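Local coordinates for aac(6')-Ii (Enterococcus faecium, PDB 1N71), which transfers an acetyl group from acetyl-coenzyme A to the 6'-amino group of aminoglycoside antibiotics, giving resistance, and has the GNAT fold, at the interface of chains A and B. Residues are numbered along the deposited sequence; one frame, centred on the assembly and turned at random. Chains: chain A/B, aac(6')-Ii.

The interface of chains A and B. Residues chain A 105-106, 173-174, 176, 178; chain B 126, 158-160, 164.
In this patch of the two-fold interface of the deposited dimer, which may be the biological one, the indole of B:Trp164 inserts among A:Ile105, A:Thr174, A:Ile176 and A:Arg178. The methyl CG2 of A:Ile105 lies over one face, 3.8 Å from the centroid of the B:Trp164 six-membered ring, in a CH-pi contact. CA, CB and CG of A:Arg178 pass over the opposite face near the CH2-CZ3 rim, CA 3.6 Å from CH2 of B:Trp164, holding the ring against A:Ile105; the guanidinium is turned 80° from the indole plane. CH2 of B:Trp164 meets the methyl CG2 of A:Thr174 at 3.3 Å, the carbonyl O of A:Ile176 approaches the edge in plane, and CG1 of A:Ile176 abuts the CZ2 edge of B:Trp164 at 3.6 Å.

With its methyl on the indole, A:Thr174 turns OG1 beside the backbone N (chi1 -78°), where it accepts a hydrogen bond from the amide ND2 of B:Asn160 at 2.9 Å, nearly in the amide plane and with 149° at the hydrogen. A water links this OG1 to A:Thr106 OG1, B:Tyr126 OH and B:Pro159 O. A:Thr106 OG1 donates to A:Lys173 O at 2.9 Å, from above the carbonyl plane, joining two strands. The start of strand 106-112 with the residue before it, and the end of strand 168-174 with the C-terminal tail, face the chain B loop after strand 153-158 and the separate loop carrying B:Tyr126.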
ATOM      1  N   ILE A 105      13.035   9.409   0.301  1.00 17.43           N
ATOM      2  CA  ILE A 105      13.802   8.780   1.370  1.00 18.13           C
ATOM      3  C   ILE A 105      13.755   7.257   1.285  1.00 16.20           C
ATOM      4  O   ILE A 105      14.764   6.574   1.464  1.00 15.98           O
ATOM      5  CB  ILE A 105      13.224   9.151   2.758  1.00 20.44           C
ATOM      6  CG1 ILE A 105      13.174  10.670   2.927  1.00 24.32           C
ATOM      7  CG2 ILE A 105      14.047   8.500   3.848  1.00 23.09           C
ATOM      8  CD1 ILE A 105      12.614  11.103   4.263  1.00 24.60           C
ATOM      9  N   THR A 106      12.570   6.726   1.031  1.00 18.11           N
ATOM     10  CA  THR A 106      12.413   5.283   0.976  1.00 18.60           C
ATOM     11  C   THR A 106      11.525   4.811  -0.161  1.00 16.29           C
ATOM     12  O   THR A 106      10.614   5.511  -0.603  1.00 15.60           O
ATOM     13  CB  THR A 106      11.816   4.746   2.288  1.00 20.56           C
ATOM     14  OG1 THR A 106      11.656   3.322   2.195  1.00 23.31           O
ATOM     15  CG2 THR A 106      10.456   5.359   2.536  1.00 20.25           C
ATOM     16  N   LYS A 173      13.435  -0.156   1.386  1.00 12.70           N
ATOM     17  CA  LYS A 173      14.824   0.253   1.454  1.00 13.96           C
ATOM     18  C   LYS A 173      14.861   1.769   1.577  1.00 14.19           C
ATOM     19  O   LYS A 173      14.092   2.473   0.925  1.00 12.52           O
ATOM     20  CB  LYS A 173      15.567  -0.179   0.182  1.00 15.27           C
ATOM     21  CG  LYS A 173      17.034   0.251   0.131  1.00 15.50           C
ATOM     22  CD  LYS A 173      17.685  -0.148  -1.196  1.00 14.24           C
ATOM     23  CE  LYS A 173      19.145   0.271  -1.258  1.00 17.67           C
ATOM     24  NZ  LYS A 173      19.766  -0.065  -2.584  1.00 16.62           N
ATOM     25  N   THR A 174      15.717   2.269   2.457  1.00 16.63           N
ATOM     26  CA  THR A 174      15.878   3.706   2.598  1.00 17.45           C
ATOM     27  C   THR A 174      17.079   3.938   1.684  1.00 18.02           C
ATOM     28  O   THR A 174      18.136   3.334   1.862  1.00 16.57           O
ATOM     29  CB  THR A 174      16.143   4.081   4.058  1.00 18.89           C
ATOM     30  OG1 THR A 174      14.896   4.036   4.773  1.00 20.44           O
ATOM     31  CG2 THR A 174      16.738   5.468   4.164  1.00 16.26           C
ATOM     32  N   ILE A 176      18.995   6.814   0.927  1.00 23.43           N
ATOM     33  CA  ILE A 176      20.006   7.839   1.131  1.00 23.55           C
ATOM     34  C   ILE A 176      20.536   7.763   2.550  1.00 22.97           C
ATOM     35  O   ILE A 176      19.925   7.137   3.421  1.00 19.52           O
ATOM     36  CB  ILE A 176      19.441   9.259   0.891  1.00 23.47           C
ATOM     37  CG1 ILE A 176      18.259   9.516   1.826  1.00 24.52           C
ATOM     38  CG2 ILE A 176      19.019   9.416  -0.569  1.00 24.02           C
ATOM     39  CD1 ILE A 176      17.709  10.933   1.745  1.00 27.27           C
ATOM     40  N   ARG A 178      21.390   8.415   6.341  1.00 19.86           N
ATOM     41  CA  ARG A 178      20.577   8.870   7.446  1.00 20.81           C
ATOM     42  C   ARG A 178      21.253  10.069   8.141  1.00 20.73           C
ATOM     43  O   ARG A 178      22.466  10.098   8.313  1.00 20.06           O
ATOM     44  CB  ARG A 178      20.391   7.692   8.401  1.00 21.35           C
ATOM     45  CG  ARG A 178      19.567   7.949   9.618  1.00 22.58           C
ATOM     46  CD  ARG A 178      19.568   6.721  10.523  1.00 19.98           C
ATOM     47  NE  ARG A 178      18.966   7.075  11.796  1.00 21.15           N
ATOM     48  CZ  ARG A 178      17.659   7.200  11.987  1.00 20.11           C
ATOM     49  NH1 ARG A 178      16.815   6.974  10.988  1.00 18.42           N
ATOM     50  NH2 ARG A 178      17.205   7.608  13.162  1.00 19.76           N
TER
ATOM     51  N   TYR B 126      15.227   0.526  11.360  1.00 21.31           N
ATOM     52  CA  TYR B 126      15.973  -0.529  10.685  1.00 21.38           C
ATOM     53  C   TYR B 126      16.872  -1.272  11.668  1.00 24.45           C
ATOM     54  O   TYR B 126      17.433  -2.319  11.345  1.00 24.91           O
ATOM     55  CB  TYR B 126      16.781   0.044   9.516  1.00 19.51           C
ATOM     56  CG  TYR B 126      15.955   0.103   8.249  1.00 19.54           C
ATOM     57  CD1 TYR B 126      15.517  -1.069   7.641  1.00 19.68           C
ATOM     58  CD2 TYR B 126      15.561   1.324   7.693  1.00 17.40           C
ATOM     59  CE1 TYR B 126      14.701  -1.040   6.516  1.00 18.43           C
ATOM     60  CE2 TYR B 126      14.740   1.366   6.563  1.00 15.02           C
ATOM     61  CZ  TYR B 126      14.314   0.176   5.984  1.00 16.50           C
ATOM     62  OH  TYR B 126      13.491   0.186   4.883  1.00 18.77           O
ATOM     63  N   LEU B 158       6.694   0.568   7.741  1.00 13.69           N
ATOM     64  CA  LEU B 158       7.451   1.154   6.643  1.00 15.67           C
ATOM     65  C   LEU B 158       8.282   2.267   7.265  1.00 15.32           C
ATOM     66  O   LEU B 158       7.785   3.363   7.500  1.00 15.98           O
ATOM     67  CB  LEU B 158       6.519   1.727   5.575  1.00 15.09           C
ATOM     68  CG  LEU B 158       7.232   2.420   4.411  1.00 16.41           C
ATOM     69  CD1 LEU B 158       8.296   1.503   3.809  1.00 15.65           C
ATOM     70  CD2 LEU B 158       6.199   2.819   3.369  1.00 17.03           C
ATOM     71  N   PRO B 159       9.558   1.984   7.566  1.00 15.08           N
ATOM     72  CA  PRO B 159      10.444   2.979   8.176  1.00 13.43           C
ATOM     73  C   PRO B 159      10.631   4.223   7.313  1.00 14.23           C
ATOM     74  O   PRO B 159      10.789   4.124   6.094  1.00 13.83           O
ATOM     75  CB  PRO B 159      11.758   2.216   8.349  1.00 15.81           C
ATOM     76  CG  PRO B 159      11.308   0.779   8.497  1.00 13.68           C
ATOM     77  CD  PRO B 159      10.244   0.683   7.432  1.00 14.33           C
ATOM     78  N   ASN B 160      10.616   5.382   7.963  1.00 13.64           N
ATOM     79  CA  ASN B 160      10.820   6.671   7.304  1.00 13.71           C
ATOM     80  C   ASN B 160       9.850   7.012   6.180  1.00 14.99           C
ATOM     81  O   ASN B 160      10.176   7.836   5.320  1.00 14.93           O
ATOM     82  CB  ASN B 160      12.248   6.741   6.751  1.00 13.57           C
ATOM     83  CG  ASN B 160      13.283   6.249   7.743  1.00 13.48           C
ATOM     84  OD1 ASN B 160      13.332   6.700   8.887  1.00 16.36           O
ATOM     85  ND2 ASN B 160      14.122   5.316   7.305  1.00 13.90           N
ATOM     86  N   TRP B 164      12.128  11.041   7.893  1.00 15.86           N
ATOM     87  CA  TRP B 164      12.930  10.261   8.831  1.00 15.54           C
ATOM     88  C   TRP B 164      12.253  10.012  10.175  1.00 15.12           C
ATOM     89  O   TRP B 164      11.763  10.934  10.830  1.00 16.11           O
ATOM     90  CB  TRP B 164      14.292  10.919   9.055  1.00 15.45           C
ATOM     91  CG  TRP B 164      15.117  10.982   7.813  1.00 15.16           C
ATOM     92  CD1 TRP B 164      15.266  12.050   6.980  1.00 14.98           C
ATOM     93  CD2 TRP B 164      15.878   9.913   7.241  1.00 13.24           C
ATOM     94  NE1 TRP B 164      16.076  11.715   5.922  1.00 14.10           N
ATOM     95  CE2 TRP B 164      16.467  10.409   6.057  1.00 13.95           C
ATOM     96  CE3 TRP B 164      16.118   8.580   7.613  1.00 13.87           C
ATOM     97  CZ2 TRP B 164      17.289   9.619   5.240  1.00 16.25           C
ATOM     98  CZ3 TRP B 164      16.932   7.794   6.805  1.00 12.60           C
ATOM     99  CH2 TRP B 164      17.511   8.318   5.628  1.00 15.24           C
TER
HETATM  100  O   HOH W   1      12.237   2.314   4.606  1.00 21.30           O